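Local coordinates for protein citrate synthase (Metallosphaera sedula, PDB 6ABW) that probably catalyses the condensation of acetyl-CoA with oxaloacetate and water to give citrate and CoA, a step of the tricarboxylic acid cycle, at residues V143-R148 / F168-S174; M108-F112 / A139-V143; L205-L211 / H366-R370; D103-E109 / L222-K226; T250-F254 / K306-G311. All blocks are in the same frame, centred on the assembly; numbering follows the deposited sequence.

Contact 1. Residues V143-R148 / F168-S174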
# COMPACT_ATOMS: atom_id res chain seq x y z
N VAL A 143 0.60 9.12 15.12
CA VAL A 143 0.97 10.45 14.66
C VAL A 143 1.68 11.26 15.76
O VAL A 143 2.71 11.91 15.53
CB VAL A 143 -0.24 11.16 14.06
CG1 VAL A 143 0.15 12.56 13.68
CG2 VAL A 143 -0.72 10.44 12.80
N ALA A 144 1.23 11.10 16.99
CA ALA A 144 1.81 11.79 18.12
C ALA A 144 3.28 11.34 18.29
O ALA A 144 4.17 12.17 18.51
CB ALA A 144 0.97 11.50 19.39
N ASN A 145 3.53 10.06 18.11
CA ASN A 145 4.86 9.48 18.27
C ASN A 145 5.81 9.74 17.12
O ASN A 145 7.00 9.86 17.29
CB ASN A 145 4.76 8.04 18.72
CG ASN A 145 4.40 7.99 20.20
OD1 ASN A 145 5.19 8.42 21.04
ND2 ASN A 145 3.13 7.66 20.49
N VAL A 146 5.23 9.91 15.89
CA VAL A 146 6.01 10.34 14.75
C VAL A 146 6.55 11.76 15.01
O VAL A 146 7.72 12.06 14.79
CB VAL A 146 5.16 10.22 13.45
CG1 VAL A 146 5.79 11.00 12.27
CG2 VAL A 146 5.00 8.76 13.05
N LEU A 147 5.71 12.64 15.52
CA LEU A 147 6.17 13.99 15.84
C LEU A 147 7.29 13.91 16.88
O LEU A 147 8.36 14.60 16.75
CB LEU A 147 4.98 14.84 16.33
CG LEU A 147 5.45 16.11 17.11
CD1 LEU A 147 6.11 17.05 16.14
CD2 LEU A 147 4.24 16.71 17.81
N ARG A 148 7.02 13.13 17.92
CA ARG A 148 7.93 13.11 19.05
C ARG A 148 9.30 12.46 18.69
O ARG A 148 10.37 12.95 19.06
CB ARG A 148 7.23 12.49 20.23
CG ARG A 148 6.17 13.43 20.80
CD ARG A 148 5.41 12.77 21.92
NE ARG A 148 6.20 12.71 23.15
CZ ARG A 148 6.34 13.71 24.02
NH1 ARG A 148 7.13 13.54 25.06
NH2 ARG A 148 5.78 14.92 23.83
N PHE A 168 -4.99 13.66 21.90
CA PHE A 168 -3.99 13.72 20.83
C PHE A 168 -3.00 14.89 21.06
O PHE A 168 -1.76 14.76 21.03
CB PHE A 168 -4.69 13.77 19.44
CG PHE A 168 -3.72 14.04 18.34
CD1 PHE A 168 -2.71 13.11 18.07
CD2 PHE A 168 -3.72 15.28 17.62
CE1 PHE A 168 -1.76 13.33 17.09
CE2 PHE A 168 -2.76 15.50 16.64
CZ PHE A 168 -1.80 14.52 16.35
N LEU A 169 -3.54 16.08 21.40
CA LEU A 169 -2.69 17.23 21.67
C LEU A 169 -1.84 17.07 22.93
O LEU A 169 -0.68 17.45 22.93
CB LEU A 169 -3.50 18.49 21.76
CG LEU A 169 -4.22 19.00 20.51
CD1 LEU A 169 -5.14 20.15 20.88
CD2 LEU A 169 -3.23 19.42 19.44
N LYS A 170 -2.39 16.48 23.98
CA LYS A 170 -1.61 16.21 25.17
C LYS A 170 -0.51 15.20 24.95
O LYS A 170 0.59 15.40 25.46
CB LYS A 170 -2.52 15.73 26.29
CG LYS A 170 -3.36 16.83 26.85
CD LYS A 170 -4.06 16.29 28.13
CE LYS A 170 -3.06 16.14 29.30
NZ LYS A 170 -3.62 15.34 30.41
N ALA A 171 -0.77 14.15 24.18
CA ALA A 171 0.29 13.17 23.87
C ALA A 171 1.36 13.82 23.01
O ALA A 171 2.58 13.70 23.26
CB ALA A 171 -0.29 11.94 23.17
N SER A 172 0.92 14.59 22.00
CA SER A 172 1.87 15.28 21.13
C SER A 172 2.87 16.23 21.83
O SER A 172 4.07 16.27 21.50
CB SER A 172 1.11 16.06 20.03
OG SER A 172 0.45 15.16 19.15
N PHE A 173 2.33 17.03 22.77
CA PHE A 173 3.10 18.14 23.27
C PHE A 173 3.47 18.11 24.77
O PHE A 173 4.25 19.00 25.22
CB PHE A 173 2.28 19.41 22.95
CG PHE A 173 2.10 19.66 21.47
CD1 PHE A 173 3.21 19.82 20.67
CD2 PHE A 173 0.85 19.85 20.95
CE1 PHE A 173 3.06 20.08 19.30
CE2 PHE A 173 0.68 20.09 19.56
CZ PHE A 173 1.78 20.19 18.76
N SER A 174 2.92 17.18 25.51
CA SER A 174 3.17 17.10 27.00
C SER A 174 2.83 18.42 27.73
O SER A 174 3.61 18.92 28.51
CB SER A 174 4.63 16.79 27.30
OG SER A 174 5.10 15.63 26.63
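Helix segments 143-148 and 168-173 run almost side by side in the same direction, their axes 22° apart and 8.5 Å at closest approach, with the CA atoms of Ala-144 and Ser-172 only 4.6 Å from each other. Small residues permit this: the methyl of Ala-144 faces CB of Ala-171 at 4.0 Å and also meets OG of Ser-172. That hydroxyl is turned back to its own helix, where OG donates to Phe-168 O at 2.9 Å, so the buried polar atom is satisfied without reaching across. It also lies over one face of the Phe-168 ring, towards the rim. Phe-168 sends its ring away from its own N (chi1 171°) and over to the other helix, where CZ reaches CG1 of Val-143 at 3.8 Å. Further along, CD2 of Leu-147 touches both Ser-172 CB and CE1 of Phe-173. Arg-148 closes the end where helix 164-173 stops: NH2 donates to Ser-172 O at 3.2 Å, the oxygen in the guanidinium plane but the donor well above the carbonyl plane, and it makes a weak bond to Ser-174 OG. NE bonds Lys-154 O, which helps fix the rotation of the guanidinium. Helix 342-365 packs on Phe-168 and Val-143, helix 89-97 on Asn-145 and Arg-148, and helix 104-119 on Val-143 and Val-146.

Contact 2. Residues M108-F112 / A139-V143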
# COMPACT_ATOMS: atom_id res chain seq x y z
N MET A 108 4.57 6.89 9.36
CA MET A 108 3.24 6.36 9.57
C MET A 108 3.01 5.06 8.81
O MET A 108 2.38 4.16 9.32
CB MET A 108 2.15 7.37 9.16
CG MET A 108 2.10 8.66 9.91
SD MET A 108 0.65 9.64 9.32
CE MET A 108 -0.70 8.68 9.58
N GLU A 109 3.40 4.99 7.55
CA GLU A 109 3.26 3.84 6.71
C GLU A 109 3.92 2.62 7.38
O GLU A 109 3.30 1.51 7.45
CB GLU A 109 3.86 4.14 5.32
CG GLU A 109 3.74 3.08 4.28
CD GLU A 109 4.79 3.20 3.17
OE1 GLU A 109 6.01 3.17 3.47
OE2 GLU A 109 4.44 3.23 2.00
N THR A 110 5.09 2.82 7.96
CA THR A 110 5.83 1.75 8.57
C THR A 110 5.13 1.28 9.84
O THR A 110 4.93 0.09 10.06
CB THR A 110 7.27 2.19 8.84
OG1 THR A 110 7.86 2.61 7.61
CG2 THR A 110 8.09 1.04 9.39
N ALA A 111 4.71 2.23 10.66
CA ALA A 111 3.95 1.92 11.86
C ALA A 111 2.63 1.22 11.59
O ALA A 111 2.32 0.24 12.21
CB ALA A 111 3.77 3.16 12.69
N PHE A 112 1.92 1.62 10.55
CA PHE A 112 0.66 0.95 10.18
C PHE A 112 0.91 -0.44 9.61
O PHE A 112 0.07 -1.31 9.82
CB PHE A 112 -0.19 1.82 9.25
CG PHE A 112 -1.14 2.65 10.00
CD1 PHE A 112 -0.78 3.83 10.56
CD2 PHE A 112 -2.43 2.12 10.27
CE1 PHE A 112 -1.69 4.55 11.35
CE2 PHE A 112 -3.33 2.82 11.08
CZ PHE A 112 -2.95 4.00 11.64
N ALA A 139 -4.18 5.52 15.14
CA ALA A 139 -3.67 6.61 14.28
C ALA A 139 -3.23 7.79 15.11
O ALA A 139 -2.18 8.37 14.84
CB ALA A 139 -4.66 7.01 13.20
N SER A 140 -3.99 8.09 16.16
CA SER A 140 -3.61 9.13 17.12
C SER A 140 -2.27 8.82 17.79
O SER A 140 -1.33 9.65 17.82
CB SER A 140 -4.75 9.31 18.17
OG SER A 140 -4.38 10.27 19.10
N THR A 141 -2.14 7.60 18.29
CA THR A 141 -0.90 7.18 18.91
C THR A 141 0.30 7.25 17.99
O THR A 141 1.35 7.76 18.35
CB THR A 141 -1.08 5.76 19.42
OG1 THR A 141 -2.20 5.74 20.35
CG2 THR A 141 0.18 5.27 20.16
N VAL A 142 0.11 6.76 16.76
CA VAL A 142 1.15 6.82 15.73
C VAL A 142 1.56 8.22 15.37
O VAL A 142 2.75 8.53 15.40
CB VAL A 142 0.71 6.03 14.49
CG1 VAL A 142 1.65 6.28 13.32
CG2 VAL A 142 0.67 4.54 14.89
N VAL A 143 0.60 9.12 15.12
CA VAL A 143 0.97 10.45 14.66
C VAL A 143 1.68 11.26 15.76
O VAL A 143 2.71 11.91 15.53
CB VAL A 143 -0.24 11.16 14.06
CG1 VAL A 143 0.15 12.56 13.68
CG2 VAL A 143 -0.72 10.44 12.80
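Val-142 points at helix segment 108-112 and carries the middle of this wholly apolar contact. Both of its methyls meet the single methyl of Ala-111, CG1 at 3.8 Å from Ala-111 CB and CG2 slightly farther; CG1 also rests against the CA and CG of Met-108. Beyond it, the thioether of Met-108 reaches the next residue: CE lies 3.7 Å from CG2 of Val-143, and SD is nearly as near. The methionine is straight as far as the sulfur and then bends (chi3 58°), which carries the terminal methyl over to that valine branch. Towards the other end, Phe-112 presents its edge, with CZ 3.8 Å from CA of Ala-139 and equally close to its CB. An alanine there lets the ring rim come right up to the helix backbone, while CE1 of the ring passes CB of Val-142 at 4.2 Å. Around these lie further helices. Val-218 and Val-219 of helix 214-225 touch the Phe-112 ring, Ser-344 and Ala-347 of helix 342-365 touch Met-108, and Leu-348 and Thr-351 of the same helix meet Ala-139. The two segments cross at 133° with axes 10.2 Å apart, a steeply inclined antiparallel pairing of buried helices that belongs to the all-helical core of the citrate synthase fold, away from the acetyl-CoA site.

Contact 3. Residues L205-L211 / H366-R370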
# COMPACT_ATOMS: atom_id res chain seq x y z
N LEU A 205 -9.11 0.99 -1.52
CA LEU A 205 -10.14 0.22 -2.12
C LEU A 205 -9.60 -1.00 -2.87
O LEU A 205 -10.09 -2.11 -2.70
CB LEU A 205 -11.00 1.10 -3.01
CG LEU A 205 -11.83 2.17 -2.29
CD1 LEU A 205 -12.45 3.12 -3.33
CD2 LEU A 205 -12.95 1.56 -1.45
N VAL A 206 -8.53 -0.82 -3.63
CA VAL A 206 -7.89 -1.92 -4.33
C VAL A 206 -7.39 -2.99 -3.35
O VAL A 206 -7.56 -4.18 -3.56
CB VAL A 206 -6.67 -1.42 -5.14
CG1 VAL A 206 -5.92 -2.61 -5.76
CG2 VAL A 206 -7.18 -0.57 -6.26
N THR A 207 -6.81 -2.55 -2.27
CA THR A 207 -6.30 -3.44 -1.27
C THR A 207 -7.47 -4.19 -0.61
O THR A 207 -7.37 -5.40 -0.35
CB THR A 207 -5.43 -2.64 -0.26
OG1 THR A 207 -4.31 -2.08 -0.98
CG2 THR A 207 -4.87 -3.52 0.78
N SER A 208 -8.58 -3.49 -0.36
CA SER A 208 -9.72 -4.11 0.30
C SER A 208 -10.35 -5.19 -0.60
O SER A 208 -10.96 -6.15 -0.08
CB SER A 208 -10.77 -3.07 0.71
OG SER A 208 -11.52 -2.62 -0.41
N SER A 209 -10.17 -5.07 -1.90
CA SER A 209 -10.75 -6.05 -2.87
C SER A 209 -10.21 -7.47 -2.74
O SER A 209 -10.81 -8.43 -3.25
CB SER A 209 -10.58 -5.56 -4.33
OG SER A 209 -9.27 -5.76 -4.89
N THR A 210 -9.05 -7.61 -2.16
CA THR A 210 -8.49 -8.93 -1.90
C THR A 210 -8.81 -9.42 -0.50
O THR A 210 -8.32 -10.47 -0.10
CB THR A 210 -6.95 -8.91 -2.06
OG1 THR A 210 -6.38 -8.17 -0.97
CG2 THR A 210 -6.51 -8.28 -3.36
N LEU A 211 -9.48 -8.58 0.30
CA LEU A 211 -9.83 -8.84 1.66
C LEU A 211 -8.65 -8.73 2.58
O LEU A 211 -8.65 -9.21 3.70
CB LEU A 211 -10.67 -10.13 1.85
CG LEU A 211 -11.95 -10.13 1.04
CD1 LEU A 211 -12.69 -11.46 1.24
CD2 LEU A 211 -12.88 -8.96 1.28
N HIS A 366 -18.31 -5.50 -3.10
CA HIS A 366 -17.04 -6.15 -3.21
C HIS A 366 -17.01 -6.86 -4.58
O HIS A 366 -17.71 -7.86 -4.80
CB HIS A 366 -16.78 -7.14 -2.07
CG HIS A 366 -15.59 -7.98 -2.31
ND1 HIS A 366 -15.68 -9.31 -2.64
CD2 HIS A 366 -14.28 -7.65 -2.41
CE1 HIS A 366 -14.47 -9.79 -2.88
NE2 HIS A 366 -13.60 -8.80 -2.75
N ARG A 367 -16.27 -6.25 -5.52
CA ARG A 367 -15.78 -6.95 -6.73
C ARG A 367 -14.26 -7.07 -6.47
O ARG A 367 -13.64 -6.14 -5.94
CB ARG A 367 -16.09 -6.17 -8.04
CG ARG A 367 -16.81 -6.93 -9.18
CD ARG A 367 -18.28 -6.50 -9.33
NE ARG A 367 -19.04 -6.81 -8.10
CZ ARG A 367 -19.46 -5.95 -7.15
NH1 ARG A 367 -19.28 -4.64 -7.24
NH2 ARG A 367 -20.10 -6.43 -6.09
N LEU A 368 -13.69 -8.24 -6.80
CA LEU A 368 -12.24 -8.42 -6.79
C LEU A 368 -11.65 -7.64 -7.98
O LEU A 368 -12.11 -7.82 -9.12
CB LEU A 368 -11.87 -9.91 -6.89
CG LEU A 368 -10.38 -10.28 -6.97
CD1 LEU A 368 -9.60 -9.71 -5.79
CD2 LEU A 368 -10.23 -11.80 -7.09
N ILE A 369 -10.65 -6.78 -7.73
CA ILE A 369 -10.15 -5.86 -8.77
C ILE A 369 -9.13 -6.61 -9.69
O ILE A 369 -8.08 -7.13 -9.22
CB ILE A 369 -9.72 -4.45 -8.18
CG1 ILE A 369 -10.98 -3.64 -7.81
CG2 ILE A 369 -8.88 -3.68 -9.19
CD1 ILE A 369 -10.80 -2.41 -6.92
N ARG A 370 -9.51 -6.70 -10.98
CA ARG A 370 -8.80 -7.43 -12.05
C ARG A 370 -8.95 -6.71 -13.44
O ARG A 370 -9.74 -7.12 -14.31
CB ARG A 370 -9.29 -8.89 -12.10
CG ARG A 370 -8.86 -9.76 -10.91
CD ARG A 370 -7.34 -9.80 -10.74
NE ARG A 370 -6.85 -11.02 -10.07
CZ ARG A 370 -6.31 -11.10 -8.83
NH1 ARG A 370 -6.15 -10.03 -8.03
NH2 ARG A 370 -5.92 -12.31 -8.39
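Ser-209 O takes the shortest polar bond across this contact, from His-366 NE2 at 2.9 Å. The N-H...O angle is 162° and the oxygen lies in the imidazole plane, although the donor stands above the carbonyl plane. CD2 of Leu-211 covers one face of that ring, towards the rim, 4.1 Å from His-366 NE2. A leucine in place of His-366 would probably leave Ser-209 O without this donor and let the start of the 366-370 loop drift from the helix end. The serine side chain works in two directions: OG donates to Val-206 O at 2.7 Å within its own last turn and accepts a weak bond from Ile-369 N. Placing OG between the backbone N and carbonyl carbon (chi1 79°) makes both possible. Ile-369 points at the helix, its CD1 3.9 Å from CA of Val-206, but residues 367-369 are poorly ordered, so their packing is less certain. Leu-211, with positive phi, ends the helix in a Schellman motif. The contact thus ties the loop between helix 342-365 and strand 372-375 to the end of helix 199-208; Tyr-361 of helix 342-365 packs on Leu-205, Ser-208 and Ile-369, and Leu-229 of the second subunit packs on Leu-211 and His-366.

Contact 4. Residues D103-E109 / L222-K226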
# COMPACT_ATOMS: atom_id res chain seq x y z
N ASP A 103 10.48 11.20 5.93
CA ASP A 103 9.15 11.76 5.68
C ASP A 103 8.15 11.21 6.74
O ASP A 103 8.10 10.00 6.99
CB ASP A 103 8.74 11.36 4.28
CG ASP A 103 7.43 11.99 3.86
OD1 ASP A 103 6.48 12.03 4.63
OD2 ASP A 103 7.34 12.49 2.72
N ALA A 104 7.40 12.09 7.39
CA ALA A 104 6.50 11.66 8.44
C ALA A 104 5.42 10.68 7.94
O ALA A 104 5.07 9.78 8.64
CB ALA A 104 5.89 12.87 9.12
N VAL A 105 4.90 10.86 6.72
CA VAL A 105 3.91 9.96 6.20
C VAL A 105 4.51 8.54 6.02
O VAL A 105 3.83 7.55 6.30
CB VAL A 105 3.31 10.52 4.89
CG1 VAL A 105 2.40 9.47 4.19
CG2 VAL A 105 2.55 11.77 5.25
N GLY A 106 5.79 8.46 5.65
CA GLY A 106 6.55 7.22 5.53
C GLY A 106 6.71 6.52 6.88
O GLY A 106 6.60 5.29 7.00
N MET A 107 6.97 7.30 7.92
CA MET A 107 7.01 6.73 9.25
C MET A 107 5.64 6.17 9.66
O MET A 107 5.54 5.09 10.26
CB MET A 107 7.50 7.81 10.22
CG MET A 107 8.88 8.30 9.88
SD MET A 107 9.46 9.63 10.98
CE MET A 107 9.48 8.77 12.46
N MET A 108 4.57 6.89 9.36
CA MET A 108 3.24 6.36 9.57
C MET A 108 3.01 5.06 8.81
O MET A 108 2.38 4.16 9.32
CB MET A 108 2.15 7.37 9.16
CG MET A 108 2.10 8.66 9.91
SD MET A 108 0.65 9.64 9.32
CE MET A 108 -0.70 8.68 9.58
N GLU A 109 3.40 4.99 7.55
CA GLU A 109 3.26 3.84 6.71
C GLU A 109 3.92 2.62 7.38
O GLU A 109 3.30 1.51 7.45
CB GLU A 109 3.86 4.14 5.32
CG GLU A 109 3.74 3.08 4.28
CD GLU A 109 4.79 3.20 3.17
OE1 GLU A 109 6.01 3.17 3.47
OE2 GLU A 109 4.44 3.23 2.00
N LEU A 222 -1.57 5.30 2.70
CA LEU A 222 -0.41 6.08 3.04
C LEU A 222 0.75 6.02 2.08
O LEU A 222 1.42 7.03 1.84
CB LEU A 222 0.08 5.68 4.43
CG LEU A 222 -0.88 5.99 5.61
CD1 LEU A 222 -0.41 5.16 6.78
CD2 LEU A 222 -0.92 7.47 5.99
N ALA A 223 0.95 4.85 1.48
CA ALA A 223 1.92 4.69 0.39
C ALA A 223 1.61 5.64 -0.77
O ALA A 223 2.50 6.30 -1.30
CB ALA A 223 1.94 3.24 -0.14
N ALA A 224 0.35 5.74 -1.15
CA ALA A 224 -0.04 6.68 -2.19
C ALA A 224 0.04 8.16 -1.76
O ALA A 224 0.52 9.03 -2.52
CB ALA A 224 -1.47 6.36 -2.64
N LEU A 225 -0.30 8.45 -0.51
CA LEU A 225 -0.26 9.80 0.05
C LEU A 225 1.19 10.32 0.12
O LEU A 225 1.42 11.52 0.09
CB LEU A 225 -0.90 9.74 1.44
CG LEU A 225 -1.01 11.12 2.10
CD1 LEU A 225 -1.86 12.12 1.30
CD2 LEU A 225 -1.57 11.02 3.49
N LYS A 226 2.18 9.43 0.23
CA LYS A 226 3.53 9.85 0.29
C LYS A 226 3.97 10.54 -1.03
O LYS A 226 4.91 11.38 -0.99
CB LYS A 226 4.45 8.66 0.62
CG LYS A 226 5.76 9.06 1.16
CD LYS A 226 6.55 7.78 1.47
CE LYS A 226 8.01 8.09 1.45
NZ LYS A 226 8.79 6.85 1.56
O HOH W 1 8.16 5.11 3.70
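Val-105 and Leu-222 meet where helices 104-119 and 214-225 pack together in the all-helical citrate synthase fold, at the dimer interface. CG1 of Val-105 packs against the backbone carbonyl of Leu-222, 3.5 Å from its O, and near its CD2 and CB of Lys-226. Leu-222 spreads its two branches: CD2 reaches CE of Met-108 at 3.8 Å, while CD1 lies against N and CA of Glu-109. CD of Lys-226 passes CA of Gly-106 at 4.1 Å, where no side chain intervenes. Among the polar groups, Asp-103 serves as N-cap of helix 104-119, OD1 accepting from Val-105 N at 2.9 Å. Its OD2 comes 4.1 Å from CG of Lys-226, the two side chains passing in opposite directions. Glu-109 and Lys-226 find their strongest partners in the second subunit: Glu-109 OE2 bonds Ser-216 there, and Lys-226 NZ bonds Ser-116 and forms a salt bridge with Asp-213 of that chain. Lys-226 is extended from a first torsion of -160°, which takes NZ along helix 104-119 towards Glu-109. The charged atoms, Glu-109 OE1 and Lys-226 NZ, stay 5.0 Å apart, joined by a water that donates to OE1 at 2.9 Å and accepts from NZ at 2.8 Å.

Contact 5. Residues T250-F254 / K306-G311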
# COMPACT_ATOMS: atom_id res chain seq x y z
N THR A 250 4.35 40.88 1.86
CA THR A 250 3.43 40.05 1.06
C THR A 250 3.17 40.59 -0.32
O THR A 250 3.21 39.85 -1.30
CB THR A 250 2.11 39.81 1.83
OG1 THR A 250 2.43 39.34 3.16
CG2 THR A 250 1.28 38.75 1.13
N GLU A 251 2.87 41.87 -0.42
CA GLU A 251 2.57 42.46 -1.72
C GLU A 251 3.70 42.31 -2.71
O GLU A 251 3.49 41.96 -3.86
CB GLU A 251 2.25 43.95 -1.60
CG GLU A 251 0.82 44.15 -1.17
CD GLU A 251 0.34 45.63 -1.12
OE1 GLU A 251 1.02 46.58 -1.68
OE2 GLU A 251 -0.80 45.76 -0.54
N SER A 252 4.93 42.53 -2.23
CA SER A 252 6.11 42.37 -3.07
C SER A 252 6.31 40.93 -3.56
O SER A 252 6.56 40.72 -4.76
CB SER A 252 7.39 42.92 -2.38
OG SER A 252 8.55 42.56 -3.11
N TRP A 253 6.18 39.95 -2.65
CA TRP A 253 6.23 38.57 -3.02
C TRP A 253 5.16 38.24 -4.09
O TRP A 253 5.45 37.54 -5.05
CB TRP A 253 6.07 37.70 -1.80
CG TRP A 253 6.16 36.23 -2.03
CD1 TRP A 253 7.25 35.43 -1.83
CD2 TRP A 253 5.08 35.36 -2.41
NE1 TRP A 253 6.94 34.13 -2.15
CE2 TRP A 253 5.60 34.06 -2.49
CE3 TRP A 253 3.70 35.57 -2.72
CZ2 TRP A 253 4.82 32.96 -2.81
CZ3 TRP A 253 2.93 34.46 -3.06
CH2 TRP A 253 3.48 33.17 -3.13
N PHE A 254 3.97 38.72 -3.86
CA PHE A 254 2.82 38.43 -4.79
C PHE A 254 3.14 39.09 -6.14
O PHE A 254 2.97 38.44 -7.18
CB PHE A 254 1.52 38.99 -4.24
CG PHE A 254 0.28 38.57 -5.02
CD1 PHE A 254 -0.37 37.37 -4.77
CD2 PHE A 254 -0.28 39.42 -5.94
CE1 PHE A 254 -1.54 37.00 -5.52
CE2 PHE A 254 -1.45 39.08 -6.62
CZ PHE A 254 -2.06 37.86 -6.42
N LYS A 306 -3.55 38.44 4.05
CA LYS A 306 -3.19 39.41 2.99
C LYS A 306 -3.08 38.72 1.63
O LYS A 306 -3.58 39.23 0.61
CB LYS A 306 -1.85 40.05 3.33
CG LYS A 306 -1.44 41.15 2.38
CD LYS A 306 -2.56 42.17 2.02
CE LYS A 306 -2.01 43.27 1.10
NZ LYS A 306 -2.96 44.41 1.01
N LEU A 307 -2.45 37.54 1.59
CA LEU A 307 -2.44 36.75 0.33
C LEU A 307 -3.81 36.35 -0.15
O LEU A 307 -4.11 36.32 -1.38
CB LEU A 307 -1.58 35.50 0.46
CG LEU A 307 -0.16 35.53 0.07
CD1 LEU A 307 0.44 34.12 0.23
CD2 LEU A 307 0.05 36.12 -1.35
N GLU A 308 -4.69 36.03 0.78
CA GLU A 308 -6.03 35.67 0.38
C GLU A 308 -6.70 36.85 -0.33
O GLU A 308 -7.36 36.71 -1.36
CB GLU A 308 -6.86 35.30 1.64
CG GLU A 308 -8.33 34.95 1.32
CD GLU A 308 -9.23 34.77 2.55
OE1 GLU A 308 -8.86 35.03 3.73
OE2 GLU A 308 -10.36 34.39 2.29
N GLU A 309 -6.53 38.03 0.23
CA GLU A 309 -7.12 39.26 -0.35
C GLU A 309 -6.57 39.51 -1.74
O GLU A 309 -7.30 39.74 -2.72
CB GLU A 309 -6.81 40.50 0.53
CG GLU A 309 -7.52 41.73 -0.01
CD GLU A 309 -7.61 42.89 0.98
OE1 GLU A 309 -6.52 43.40 1.40
OE2 GLU A 309 -8.77 43.33 1.30
N LEU A 310 -5.25 39.49 -1.83
CA LEU A 310 -4.58 39.63 -3.17
C LEU A 310 -5.03 38.56 -4.15
O LEU A 310 -5.36 38.85 -5.33
CB LEU A 310 -3.05 39.60 -3.03
CG LEU A 310 -2.44 40.71 -2.17
CD1 LEU A 310 -0.95 40.50 -1.96
CD2 LEU A 310 -2.68 42.06 -2.79
N GLY A 311 -5.07 37.30 -3.70
CA GLY A 311 -5.51 36.21 -4.56
C GLY A 311 -6.95 36.29 -5.04
O GLY A 311 -7.21 36.02 -6.23
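Phe-254 lays its ring flat against Leu-310 in the packing of helix 250-260 on helix 295-315, whose segments cross at -44° in the helical region next to the acetyl-CoA site. CB of Leu-310 stands 3.7 Å from the ring centroid and 3° off the normal, a CH-pi contact over the middle of the face. CD1 of the same leucine runs back past the ring to Phe-254 CB. A first torsion of -172° stretches the phenylalanine across to the other helix and also brings its CD1 to within 3.7 Å of Leu-307 CD2. With an alanine here the ring is gone, which is likely to open a gap over Leu-310 CB and cost Leu-307 CD2 one of its aromatic neighbours. CD2 of Leu-307 also meets the Trp-253 ring obliquely at CZ3, the two side chains crossing at about a right angle, while the indole NE1 bonds Glu-243. Thr-250 uses its methyl, CG2, against CG of Leu-307 at 3.7 Å; its hydroxyl is turned to Pro-247 O. Gly-311, whose N is 4.0 Å from Phe-254 CE1, lies about 4 Å at nearest atoms from the side chains of Leu-265 and Phe-268, residues that bind acetyl-CoA. At the exposed edge Glu-251 and Lys-306 form a salt bridge, with Glu-309 adding a long one: Lys-306 NZ donates to Glu-251 OE2 at 3.0 Å, OE2 accepting through its anti lone pair.

How the contacts relate
Contacts 1, 2 and 4 form one connected patch of the helical core. Contacts 1 and 2 share Val-143 on helix 128-151, contacts 2 and 4 share Met-108 and Glu-109 on helix 104-119, and the centres of the latter two are about 9 Å apart. Contact 2 is purely apolar, contact 1 adds an arginine at a helix end, and contact 4 carries charges that face the second subunit. Contact 3 also touches that subunit but lies farther out, partly buried, and relies on bonds from a loop to a helix end. Contact 5 stands apart, its centre about 46 Å from that of contact 3, combining aromatic packing with a salt bridge at its exposed edge.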